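Side-chain contacts in particle-associated glycoside hydrolase (Acinetobacter phage Fri1, PDB 6C72), which probably degrades the capsular polysaccharide of its Acinetobacter baumannii host as the trimeric tailspike of the phage, opening the way for virus entry: residues 22-27 and 53-58; 179-184 and 199-204; 244-247 and 253-256; 367-372 and 382-387; 532-537 and 541-546. One frame throughout, in Å; residues are numbered along the deposited sequence.

Contact 1 (22-27 and 53-58)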
# COMPACT_ATOMS: atom_id res chain seq x y z
N ASP A 22 20.44 -47.63 22.53
CA ASP A 22 19.34 -47.80 21.58
C ASP A 22 18.05 -47.10 21.99
O ASP A 22 17.13 -47.02 21.18
CB ASP A 22 19.08 -49.30 21.32
CG ASP A 22 18.67 -50.05 22.58
OD1 ASP A 22 18.56 -49.44 23.66
OD2 ASP A 22 18.48 -51.29 22.49
N SER A 23 17.96 -46.61 23.23
CA SER A 23 16.73 -45.99 23.70
C SER A 23 17.03 -45.23 24.99
O SER A 23 18.11 -45.35 25.56
CB SER A 23 15.62 -47.01 23.94
OG SER A 23 15.94 -47.85 25.04
N VAL A 24 16.03 -44.46 25.44
CA VAL A 24 16.15 -43.75 26.71
C VAL A 24 16.18 -44.75 27.87
O VAL A 24 16.94 -44.57 28.83
CB VAL A 24 15.00 -42.73 26.87
CG1 VAL A 24 14.78 -42.39 28.33
CG2 VAL A 24 15.31 -41.45 26.10
N ASN A 25 15.38 -45.81 27.78
CA ASN A 25 15.41 -46.82 28.84
C ASN A 25 16.80 -47.42 28.99
O ASN A 25 17.24 -47.70 30.11
CB ASN A 25 14.37 -47.92 28.57
CG ASN A 25 12.95 -47.46 28.87
OD1 ASN A 25 12.75 -46.45 29.56
ND2 ASN A 25 11.97 -48.19 28.36
N ALA A 26 17.50 -47.63 27.88
CA ALA A 26 18.87 -48.13 27.97
C ALA A 26 19.80 -47.10 28.61
O ALA A 26 20.68 -47.46 29.40
CB ALA A 26 19.38 -48.54 26.58
N LEU A 27 19.58 -45.82 28.30
CA LEU A 27 20.39 -44.75 28.88
C LEU A 27 20.23 -44.69 30.40
O LEU A 27 21.19 -44.42 31.12
CB LEU A 27 20.01 -43.41 28.24
CG LEU A 27 20.86 -42.16 28.47
CD1 LEU A 27 22.29 -42.35 27.95
CD2 LEU A 27 20.21 -40.96 27.80
N ALA A 53 18.79 -38.51 20.43
CA ALA A 53 19.28 -37.22 20.91
C ALA A 53 20.68 -37.38 21.50
O ALA A 53 21.24 -38.49 21.55
CB ALA A 53 18.31 -36.61 21.92
N THR A 54 21.25 -36.26 21.91
CA THR A 54 22.57 -36.18 22.51
C THR A 54 22.45 -35.66 23.93
O THR A 54 21.72 -34.70 24.19
CB THR A 54 23.49 -35.29 21.69
OG1 THR A 54 23.66 -35.87 20.39
CG2 THR A 54 24.85 -35.15 22.34
N TYR A 55 23.19 -36.28 24.85
CA TYR A 55 23.10 -35.98 26.27
C TYR A 55 24.48 -35.74 26.85
O TYR A 55 25.49 -36.21 26.32
CB TYR A 55 22.40 -37.11 27.02
CG TYR A 55 21.01 -37.41 26.52
CD1 TYR A 55 20.80 -38.21 25.40
CD2 TYR A 55 19.89 -36.90 27.17
CE1 TYR A 55 19.53 -38.49 24.93
CE2 TYR A 55 18.61 -37.18 26.73
CZ TYR A 55 18.44 -37.97 25.60
OH TYR A 55 17.17 -38.25 25.16
N LEU A 56 24.51 -34.98 27.95
CA LEU A 56 25.73 -34.74 28.72
C LEU A 56 25.53 -35.25 30.14
O LEU A 56 24.50 -34.99 30.77
CB LEU A 56 26.09 -33.25 28.73
CG LEU A 56 26.53 -32.61 27.42
CD1 LEU A 56 26.99 -31.17 27.64
CD2 LEU A 56 27.62 -33.43 26.75
N TRP A 57 26.53 -35.96 30.65
CA TRP A 57 26.42 -36.60 31.95
C TRP A 57 26.65 -35.59 33.07
O TRP A 57 27.63 -34.85 33.05
CB TRP A 57 27.43 -37.75 32.05
CG TRP A 57 27.50 -38.41 33.38
CD1 TRP A 57 28.55 -38.39 34.25
CD2 TRP A 57 26.48 -39.20 34.01
NE1 TRP A 57 28.25 -39.11 35.38
CE2 TRP A 57 26.98 -39.62 35.26
CE3 TRP A 57 25.19 -39.59 33.63
CZ2 TRP A 57 26.24 -40.41 36.14
CZ3 TRP A 57 24.45 -40.38 34.50
CH2 TRP A 57 24.98 -40.78 35.74
N ASP A 58 25.73 -35.55 34.03
CA ASP A 58 25.88 -34.76 35.25
C ASP A 58 25.80 -35.74 36.41
O ASP A 58 24.73 -36.28 36.71
CB ASP A 58 24.82 -33.66 35.35
CG ASP A 58 25.13 -32.65 36.46
OD1 ASP A 58 26.20 -32.74 37.11
OD2 ASP A 58 24.29 -31.74 36.69
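Leu27 and Tyr55 meet in a helix-on-sheet packing: the single-turn helix 24-27 lies against strand 54-58 of the small mixed sheet that forms the N-terminal part of the chain. The leading interaction is a CH-pi contact. Methyl CD2 of Leu27 stands 3.7 Å from the centroid of the Tyr55 ring and only 12° off the ring normal, so the branch points down onto the middle of one face rather than at its rim. It gets there because CG of Leu27 is anti to the backbone N (chi1 -169°), which sends the isobutyl group toward the strand. Val24, one turn earlier, comes in at about a right angle to the Tyr55 side chain, and its CG2 approaches the phenol oxygen OH at 3.8 Å, a van der Waals touch. The ring is thus covered over its centre by one helix residue and touched at its hydroxyl end by another. Ile71 packs on all three side chains, and Trp81 and Leu83 of strand 80-83 also lie against Tyr55. The helix start is fixed by Ser23, the N-cap residue, whose backbone O accepts from Leu27 N and whose OG accepts a hydrogen bond of 3.2 Å from Ala26 N.

Contact 2 (179-184 and 199-204)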
# COMPACT_ATOMS: atom_id res chain seq x y z
N THR A 179 1.70 -33.80 9.26
CA THR A 179 1.40 -33.65 10.68
C THR A 179 -0.06 -33.22 10.81
O THR A 179 -0.47 -32.22 10.21
CB THR A 179 2.33 -32.62 11.32
OG1 THR A 179 3.69 -33.03 11.13
CG2 THR A 179 2.05 -32.49 12.82
N PHE A 180 -0.84 -33.97 11.58
CA PHE A 180 -2.24 -33.65 11.85
C PHE A 180 -2.41 -33.43 13.35
O PHE A 180 -2.41 -34.40 14.13
CB PHE A 180 -3.17 -34.76 11.34
CG PHE A 180 -3.07 -34.99 9.87
CD1 PHE A 180 -3.81 -34.22 8.98
CD2 PHE A 180 -2.25 -36.00 9.36
CE1 PHE A 180 -3.72 -34.44 7.62
CE2 PHE A 180 -2.15 -36.22 8.00
CZ PHE A 180 -2.88 -35.45 7.13
N TRP A 181 -2.63 -32.18 13.73
CA TRP A 181 -2.57 -31.77 15.13
C TRP A 181 -3.99 -31.61 15.67
O TRP A 181 -4.74 -30.73 15.22
CB TRP A 181 -1.76 -30.48 15.23
CG TRP A 181 -1.39 -30.07 16.61
CD1 TRP A 181 -1.55 -30.78 17.75
CD2 TRP A 181 -0.80 -28.82 16.99
NE1 TRP A 181 -1.09 -30.06 18.82
CE2 TRP A 181 -0.62 -28.86 18.38
CE3 TRP A 181 -0.41 -27.67 16.29
CZ2 TRP A 181 -0.07 -27.78 19.10
CZ3 TRP A 181 0.14 -26.61 16.99
CH2 TRP A 181 0.30 -26.67 18.38
N HIS A 182 -4.36 -32.47 16.62
CA HIS A 182 -5.65 -32.43 17.28
C HIS A 182 -5.47 -31.96 18.71
O HIS A 182 -4.36 -31.92 19.24
CB HIS A 182 -6.33 -33.80 17.33
CG HIS A 182 -6.36 -34.55 16.03
ND1 HIS A 182 -7.54 -34.90 15.41
CD2 HIS A 182 -5.37 -35.09 15.29
CE1 HIS A 182 -7.27 -35.60 14.32
NE2 HIS A 182 -5.96 -35.72 14.22
N SER A 183 -6.59 -31.65 19.35
CA SER A 183 -6.63 -31.32 20.76
C SER A 183 -7.02 -32.55 21.57
O SER A 183 -7.60 -33.51 21.06
CB SER A 183 -7.61 -30.19 21.04
OG SER A 183 -7.66 -29.91 22.43
N SER A 184 -6.72 -32.50 22.87
CA SER A 184 -7.11 -33.56 23.78
C SER A 184 -8.47 -33.34 24.42
O SER A 184 -8.93 -34.22 25.16
CB SER A 184 -6.06 -33.74 24.88
OG SER A 184 -5.89 -32.54 25.61
N ALA A 199 5.43 -16.07 19.14
CA ALA A 199 5.14 -17.47 18.93
C ALA A 199 4.66 -17.70 17.50
O ALA A 199 4.31 -16.76 16.78
CB ALA A 199 4.08 -17.95 19.92
N GLY A 200 4.63 -18.97 17.10
CA GLY A 200 4.19 -19.30 15.76
C GLY A 200 3.85 -20.77 15.60
O GLY A 200 4.05 -21.59 16.50
N VAL A 201 3.35 -21.09 14.41
CA VAL A 201 3.04 -22.45 13.99
C VAL A 201 3.20 -22.51 12.49
O VAL A 201 2.95 -21.53 11.78
CB VAL A 201 1.60 -22.87 14.41
CG1 VAL A 201 0.56 -21.96 13.77
CG2 VAL A 201 1.35 -24.35 14.04
N SER A 202 3.65 -23.66 11.99
CA SER A 202 3.81 -23.80 10.55
C SER A 202 3.85 -25.25 10.12
O SER A 202 4.08 -26.16 10.93
CB SER A 202 5.07 -23.08 10.04
OG SER A 202 6.22 -23.76 10.42
N ASN A 203 3.59 -25.45 8.83
CA ASN A 203 3.82 -26.72 8.14
C ASN A 203 3.04 -27.87 8.78
O ASN A 203 3.59 -28.95 9.03
CB ASN A 203 5.32 -27.06 8.08
CG ASN A 203 6.13 -26.03 7.32
OD1 ASN A 203 5.59 -25.02 6.87
ND2 ASN A 203 7.42 -26.28 7.16
N LEU A 204 1.75 -27.65 9.04
CA LEU A 204 0.93 -28.72 9.58
C LEU A 204 -0.53 -28.43 9.30
O LEU A 204 -0.90 -27.33 8.88
CB LEU A 204 1.18 -28.91 11.09
CG LEU A 204 1.10 -27.73 12.05
CD1 LEU A 204 -0.34 -27.34 12.40
CD2 LEU A 204 1.89 -28.05 13.33
O HOH W 1 2.48 -31.15 7.64
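Leu204, Trp181 and Thr179 carry most of the buried surface, with Leu204 contributing the largest share. Its side chain reaches the six-membered part of the Trp181 indole with both methyls: CD2 lies 3.8 Å from CE3, and CD1, in the plane of the ring, approaches the same carbon at 3.9 Å. CG of Leu204 sits between its own backbone N and carbonyl carbon (chi1 53°), a crowded position that turns the two branches toward the indole. Further round the ring, Val201 CG2 lies at the edge, 3.9 Å from Trp181 CZ3, so Val201 CG2 and Leu204 CD1, from residues on either side of Asn203, both meet the tryptophan along its rim. Thr179 touches Leu204 at the base, CB to CB at 3.9 Å, as expected where two parallel strands run next to each other. The polar ends look elsewhere: Trp181 NE1 bonds to the carbonyl O of Ala137, and Thr179 OG1 to Pro131 O and Thr150 N. One water joins the backbones, accepting from Thr179 N and donating to Asn203 O at 2.8 Å. At Asn203 the chain takes positive phi and psi and turns a corner, separating strand 200-202 from strand 204-207, which pairs with strand 179-182. Such inward-facing apolar residues flanking a sharp corner between two sheet faces are typical of the parallel beta-helix of phage tailspikes.

Contact 3 (244-247 and 253-256)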
# COMPACT_ATOMS: atom_id res chain seq x y z
N LEU A 244 -9.36 -20.44 13.35
CA LEU A 244 -8.53 -19.37 13.90
C LEU A 244 -9.44 -18.38 14.61
O LEU A 244 -10.48 -17.99 14.07
CB LEU A 244 -7.74 -18.67 12.78
CG LEU A 244 -7.03 -17.35 13.11
CD1 LEU A 244 -5.90 -17.52 14.12
CD2 LEU A 244 -6.55 -16.66 11.84
N TYR A 245 -9.04 -17.97 15.82
CA TYR A 245 -9.83 -17.07 16.65
C TYR A 245 -8.86 -16.15 17.38
O TYR A 245 -7.98 -16.63 18.11
CB TYR A 245 -10.70 -17.86 17.62
CG TYR A 245 -11.61 -17.05 18.52
CD1 TYR A 245 -12.90 -16.75 18.14
CD2 TYR A 245 -11.18 -16.62 19.78
CE1 TYR A 245 -13.75 -16.03 18.95
CE2 TYR A 245 -12.02 -15.90 20.61
CZ TYR A 245 -13.31 -15.61 20.19
OH TYR A 245 -14.16 -14.89 21.02
N ILE A 246 -8.99 -14.84 17.18
CA ILE A 246 -8.04 -13.89 17.74
C ILE A 246 -8.79 -12.93 18.65
O ILE A 246 -9.58 -12.10 18.19
CB ILE A 246 -7.30 -13.13 16.63
CG1 ILE A 246 -6.73 -14.14 15.61
CG2 ILE A 246 -6.25 -12.24 17.26
CD1 ILE A 246 -5.81 -13.52 14.58
N ARG A 247 -8.49 -12.99 19.94
CA ARG A 247 -9.13 -12.10 20.90
C ARG A 247 -8.14 -11.79 22.01
O ARG A 247 -7.87 -12.65 22.85
CB ARG A 247 -10.41 -12.72 21.45
CG ARG A 247 -11.19 -11.79 22.32
CD ARG A 247 -12.36 -12.42 23.01
NE ARG A 247 -13.15 -11.37 23.62
CZ ARG A 247 -14.03 -11.54 24.59
NH1 ARG A 247 -14.25 -12.76 25.09
NH2 ARG A 247 -14.70 -10.49 25.07
N SER A 253 -1.02 -6.16 24.37
CA SER A 253 -1.04 -6.15 22.91
C SER A 253 -1.53 -7.47 22.34
O SER A 253 -1.19 -8.55 22.84
CB SER A 253 0.35 -5.83 22.37
OG SER A 253 0.59 -4.43 22.42
N CYS A 254 -2.39 -7.38 21.33
CA CYS A 254 -2.78 -8.50 20.47
C CYS A 254 -2.70 -7.99 19.03
O CYS A 254 -3.70 -7.58 18.44
CB CYS A 254 -4.17 -9.01 20.83
SG CYS A 254 -4.65 -10.51 19.94
N SER A 255 -1.49 -7.97 18.47
CA SER A 255 -1.29 -7.26 17.22
C SER A 255 -0.13 -7.85 16.45
O SER A 255 0.62 -8.70 16.95
CB SER A 255 -1.04 -5.77 17.48
OG SER A 255 0.22 -5.58 18.11
N ASN A 256 0.05 -7.33 15.23
CA ASN A 256 1.17 -7.71 14.37
C ASN A 256 1.11 -9.20 14.02
O ASN A 256 2.12 -9.91 14.07
CB ASN A 256 2.51 -7.34 15.03
CG ASN A 256 3.68 -7.47 14.08
OD1 ASN A 256 3.53 -7.26 12.88
ND2 ASN A 256 4.84 -7.82 14.62
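No flat side-chain group enters the touch between Ile246 and Cys254, so neither a ring face nor a ring edge is at stake; a methyl group meets a thiol. The planar groups nearby are turned to other tasks. The guanidinium of Arg247 is carried off by a fully extended chain whose CB already points away from 253-256, and its NE forms a salt bridge with Asp310. The ring of Tyr245 meets that of Phe220, the planes inclined by about 30°.

The contact itself is small and nearly end-on. Ile246 CG2 lies 3.6 Å from Cys254 SG, and the CB-CG2 bond of the isoleucine and the CB-SG bond of the cysteine point at one another, tip to tip. Both outer atoms are anti to their own backbone N, with chi1 of Cys254 at -174°, which extends each side chain toward the other segment's backbone. Cys254 SG also comes within 4.3 Å of Arg247 C, where the first segment ends. Even the nearest CA atoms, those of Arg247 and Cys254, are 7.3 Å apart, too far for a backbone ladder. Both side chains that touch are buried, and both rest on Cys277 as well.

In the parallel beta-helix, strand 244-247 runs between strands 220-224 and 272-275, with Ile224 and Leu274 packing against Ile246, while Cys254 leads into strand 255-260, whose neighbours are 230-232 and 280-283.

Contact 4 (367-372 and 382-387). With ZN (zinc ion), chain N.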
# COMPACT_ATOMS: atom_id res chain seq x y z
N ASN A 367 -22.51 2.00 13.43
CA ASN A 367 -22.29 3.42 13.30
C ASN A 367 -21.67 3.79 11.96
O ASN A 367 -20.99 4.81 11.85
CB ASN A 367 -21.42 3.91 14.46
CG ASN A 367 -22.16 3.92 15.80
OD1 ASN A 367 -23.37 4.21 15.85
ND2 ASN A 367 -21.45 3.63 16.88
N GLY A 368 -21.88 2.96 10.93
CA GLY A 368 -21.36 3.22 9.60
C GLY A 368 -19.96 2.71 9.36
O GLY A 368 -19.11 2.77 10.26
N TRP A 369 -19.68 2.23 8.14
CA TRP A 369 -18.37 1.71 7.77
C TRP A 369 -17.59 2.82 7.06
O TRP A 369 -17.92 3.19 5.93
CB TRP A 369 -18.54 0.48 6.87
CG TRP A 369 -17.26 -0.25 6.48
CD1 TRP A 369 -15.96 0.16 6.69
CD2 TRP A 369 -17.16 -1.51 5.79
NE1 TRP A 369 -15.09 -0.77 6.19
CE2 TRP A 369 -15.80 -1.80 5.63
CE3 TRP A 369 -18.11 -2.42 5.30
CZ2 TRP A 369 -15.35 -2.96 4.99
CZ3 TRP A 369 -17.67 -3.56 4.67
CH2 TRP A 369 -16.30 -3.83 4.52
N LYS A 370 -16.60 3.38 7.75
CA LYS A 370 -15.79 4.46 7.22
C LYS A 370 -14.56 3.89 6.52
O LYS A 370 -13.89 2.99 7.05
CB LYS A 370 -15.38 5.44 8.34
CG LYS A 370 -14.49 6.60 7.85
CD LYS A 370 -14.29 7.77 8.89
CE LYS A 370 -13.49 7.32 10.13
NZ LYS A 370 -13.14 8.43 11.09
N ASP A 371 -14.28 4.40 5.32
CA ASP A 371 -13.11 4.04 4.50
C ASP A 371 -13.05 2.53 4.20
O ASP A 371 -12.04 1.87 4.43
CB ASP A 371 -11.81 4.51 5.15
CG ASP A 371 -10.67 4.65 4.14
OD1 ASP A 371 -10.96 4.84 2.92
OD2 ASP A 371 -9.49 4.50 4.54
N CYS A 372 -14.13 2.02 3.63
CA CYS A 372 -14.17 0.66 3.11
C CYS A 372 -13.38 0.55 1.80
O CYS A 372 -13.61 1.32 0.86
CB CYS A 372 -15.63 0.26 2.90
SG CYS A 372 -15.91 -1.16 1.85
N LEU A 382 -23.31 -11.17 -5.53
CA LEU A 382 -23.38 -9.83 -4.95
C LEU A 382 -22.06 -9.45 -4.29
O LEU A 382 -21.46 -10.26 -3.57
CB LEU A 382 -24.48 -9.74 -3.89
CG LEU A 382 -25.92 -10.13 -4.22
CD1 LEU A 382 -26.71 -10.12 -2.93
CD2 LEU A 382 -26.53 -9.18 -5.25
N ALA A 383 -21.61 -8.22 -4.53
CA ALA A 383 -20.43 -7.76 -3.81
C ALA A 383 -20.74 -7.52 -2.33
O ALA A 383 -19.92 -7.86 -1.47
CB ALA A 383 -19.87 -6.50 -4.46
N PHE A 384 -21.91 -6.95 -2.02
CA PHE A 384 -22.27 -6.59 -0.64
C PHE A 384 -23.64 -7.14 -0.31
O PHE A 384 -24.58 -6.99 -1.10
CB PHE A 384 -22.29 -5.07 -0.44
CG PHE A 384 -20.95 -4.43 -0.56
CD1 PHE A 384 -20.10 -4.37 0.53
CD2 PHE A 384 -20.53 -3.93 -1.78
CE1 PHE A 384 -18.85 -3.79 0.42
CE2 PHE A 384 -19.29 -3.36 -1.91
CZ PHE A 384 -18.44 -3.28 -0.81
N SER A 385 -23.77 -7.74 0.86
CA SER A 385 -25.06 -8.21 1.36
C SER A 385 -25.18 -7.74 2.81
O SER A 385 -24.56 -8.30 3.71
CB SER A 385 -25.18 -9.73 1.24
OG SER A 385 -26.50 -10.17 1.50
N THR A 386 -25.96 -6.68 3.02
CA THR A 386 -26.14 -6.10 4.34
C THR A 386 -27.37 -6.72 4.99
O THR A 386 -28.50 -6.43 4.59
CB THR A 386 -26.27 -4.59 4.24
OG1 THR A 386 -25.11 -4.05 3.60
CG2 THR A 386 -26.39 -3.96 5.62
N THR A 387 -27.16 -7.54 6.01
CA THR A 387 -28.30 -8.17 6.67
C THR A 387 -29.11 -7.15 7.46
O THR A 387 -30.34 -7.12 7.37
CB THR A 387 -27.81 -9.29 7.60
OG1 THR A 387 -26.92 -10.15 6.89
CG2 THR A 387 -28.97 -10.12 8.12
ZN ZN N . -7.74 5.41 3.20
O HOH W 2 -8.63 5.39 1.23
O HOH W 3 -7.70 3.44 3.27
O HOH W 4 -7.01 4.66 4.96
O HOH W 5 -6.18 5.61 1.85
O HOH W 6 -7.63 7.87 2.93
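Two unlike groups, the thiol of Cys372 and the indole of Trp369, converge on one carbon of Phe384, its CE1. The sulfur SG of Cys372 is 4.2 Å from Phe384 CE1 and lies well off the ring axis, 73° from the normal, making an oblique sulfur-aromatic contact instead of a stack. Trp369 CZ3 comes near the plane of the Phe384 ring, at its edge, 4.4 Å from CE1. The CA atoms of Cys372 and Phe384 are 11.5 Å apart, and the large side chain of Phe384 covers most of that distance, its CG anti to the carbonyl carbon (chi1 -66°) and the ring thereby directed at the cysteine. Trp369 and Cys372 also pack on each other, CB of the cysteine standing 3.4 Å above the indole plane toward its rim. Between them Asp371 faces the other way. Its OD2 binds a zinc ion at 2.4 Å together with five waters, one of which also donates to OD1 at 2.9 Å, so the carboxylate holds the metal both directly and through a water. The buried apolar cluster packs against beta-helix strands: Ile361 of strand 360-363 touches both rings, Ile393 of strand 392-394 touches Cys372 and Phe384, and strand 384-385 pairs in parallel with strand 412-413.

Contact 5 (532-537 and 541-546). With ZN (zinc ion), chain J.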
# COMPACT_ATOMS: atom_id res chain seq x y z
N LEU A 532 -34.49 47.90 -11.94
CA LEU A 532 -33.82 49.16 -11.69
C LEU A 532 -32.42 49.10 -12.29
O LEU A 532 -31.74 48.07 -12.19
CB LEU A 532 -33.74 49.47 -10.19
CG LEU A 532 -35.04 49.49 -9.37
CD1 LEU A 532 -34.77 49.93 -7.96
CD2 LEU A 532 -36.11 50.38 -10.00
N PHE A 533 -31.98 50.21 -12.89
CA PHE A 533 -30.73 50.27 -13.64
C PHE A 533 -29.88 51.42 -13.12
O PHE A 533 -30.41 52.47 -12.73
CB PHE A 533 -31.00 50.47 -15.14
CG PHE A 533 -31.89 49.42 -15.74
CD1 PHE A 533 -33.27 49.48 -15.58
CD2 PHE A 533 -31.34 48.35 -16.44
CE1 PHE A 533 -34.08 48.51 -16.13
CE2 PHE A 533 -32.15 47.37 -16.99
CZ PHE A 533 -33.51 47.44 -16.84
N VAL A 534 -28.57 51.21 -13.06
CA VAL A 534 -27.62 52.23 -12.61
C VAL A 534 -26.37 52.15 -13.47
O VAL A 534 -25.89 51.05 -13.78
CB VAL A 534 -27.24 52.03 -11.13
CG1 VAL A 534 -26.51 53.26 -10.62
CG2 VAL A 534 -28.44 51.76 -10.30
N ASN A 535 -25.81 53.30 -13.82
CA ASN A 535 -24.47 53.34 -14.39
C ASN A 535 -23.70 54.47 -13.72
O ASN A 535 -24.24 55.57 -13.52
CB ASN A 535 -24.51 53.54 -15.91
CG ASN A 535 -23.22 53.08 -16.60
OD1 ASN A 535 -22.93 53.48 -17.73
ND2 ASN A 535 -22.46 52.23 -15.92
N SER A 536 -22.46 54.19 -13.33
CA SER A 536 -21.62 55.17 -12.67
C SER A 536 -20.23 55.16 -13.27
O SER A 536 -19.71 54.10 -13.63
CB SER A 536 -21.51 54.91 -11.17
OG SER A 536 -22.79 54.85 -10.59
N ASP A 537 -19.62 56.34 -13.35
CA ASP A 537 -18.18 56.40 -13.57
C ASP A 537 -17.49 56.49 -12.21
O ASP A 537 -18.00 55.95 -11.22
CB ASP A 537 -17.82 57.57 -14.48
CG ASP A 537 -18.31 58.90 -13.94
OD1 ASP A 537 -18.62 59.00 -12.73
OD2 ASP A 537 -18.39 59.86 -14.74
N THR A 541 -23.50 59.20 -11.03
CA THR A 541 -24.43 58.09 -11.14
C THR A 541 -25.74 58.53 -11.81
O THR A 541 -26.28 59.58 -11.47
CB THR A 541 -24.72 57.52 -9.75
OG1 THR A 541 -23.54 56.89 -9.25
CG2 THR A 541 -25.86 56.54 -9.79
N ILE A 542 -26.22 57.72 -12.77
CA ILE A 542 -27.53 57.89 -13.38
C ILE A 542 -28.33 56.61 -13.13
O ILE A 542 -27.77 55.51 -13.16
CB ILE A 542 -27.44 58.17 -14.89
CG1 ILE A 542 -26.55 59.39 -15.15
CG2 ILE A 542 -28.82 58.43 -15.48
CD1 ILE A 542 -26.53 59.83 -16.61
N THR A 543 -29.62 56.76 -12.85
CA THR A 543 -30.52 55.63 -12.63
C THR A 543 -31.68 55.66 -13.61
O THR A 543 -31.98 56.69 -14.23
CB THR A 543 -31.10 55.59 -11.20
OG1 THR A 543 -32.00 56.70 -11.01
CG2 THR A 543 -30.00 55.64 -10.15
N ALA A 544 -32.33 54.51 -13.75
CA ALA A 544 -33.55 54.37 -14.53
C ALA A 544 -34.31 53.18 -13.98
O ALA A 544 -33.74 52.32 -13.30
CB ALA A 544 -33.26 54.18 -16.03
N HIS A 545 -35.60 53.11 -14.30
CA HIS A 545 -36.45 52.07 -13.76
C HIS A 545 -37.33 51.52 -14.87
O HIS A 545 -37.56 52.18 -15.88
CB HIS A 545 -37.33 52.61 -12.61
CG HIS A 545 -38.31 53.64 -13.04
ND1 HIS A 545 -38.05 55.00 -12.96
CD2 HIS A 545 -39.54 53.52 -13.60
CE1 HIS A 545 -39.09 55.67 -13.43
NE2 HIS A 545 -40.00 54.80 -13.83
N ASN A 546 -37.81 50.30 -14.67
CA ASN A 546 -38.73 49.64 -15.59
C ASN A 546 -39.63 48.74 -14.75
O ASN A 546 -39.21 47.65 -14.34
CB ASN A 546 -37.98 48.84 -16.64
CG ASN A 546 -38.91 48.04 -17.56
OD1 ASN A 546 -40.00 48.49 -17.91
ND2 ASN A 546 -38.49 46.82 -17.93
ZN ZN J . -42.13 54.74 -14.56
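Ser536 OG and Thr541 OG1 are each anti to their own carbonyl carbon (chi1 -55° in the serine and similar in the threonine), which turns the two hydroxyls to one another across a non-hydrogen-bonded pair; Thr541 OG1 donates to Ser536 OG at 2.6 Å. The same rotamer sends Thr541 CG2 obliquely against Val534 CG1, a tight 3.4 Å contact. Farther along, Leu532 CD2 packs on His545 CB at 3.6 Å, while the imidazole leads away and its NE2 coordinates a zinc ion. All these groups share one face of an antiparallel beta hairpin, strands 528-536 and 541-550, the latter an outermost strand of its sheet. Four backbone bonds hold the ladder in register: Phe533 and Ala544 exchange two, as do Asn535 and Ile542, the straightest being Ile542 N to Asn535 O at 3.0 Å and 171°. The opposite face carries Phe533, Asn535, Ile542 and Ala544. Ala544 O lies in the plane of the Phe533 ring, at its edge, and Asn546 CB reaches that edge at CE1, 3.9 Å away, the amide running alongside the ring with the planes 30° apart. Asn546 ND2 is engaged by Glu531. Phe533 also meets Tyr529 of the third subunit edge-to-face, and Asn535 OD1 accepts from Ala528 N of that subunit. At the turn, Asp537 OD1 accepts from Ser539 N and Thr540 N.

How the contacts relate
Along the chain the five contacts follow in series; none encloses or crosses another. Contact 1 closes a 25-residue loop in the N-terminal part, tying a short helix to its sheet. Contacts 2, 3 and 4 then close loops of 14, 5 and 9 residues within the beta-helix; contacts 2 and 3 lie about 17 Å apart between centres, contacts 3 and 4 about 23 Å. Contact 5, a hairpin with three intervening residues, belongs to the C-terminal sheets, its centre about 114 Å from that of contact 1 and beyond the chain's centre. Contacts 3, 4 and 5 each reach the third subunit of the trimer.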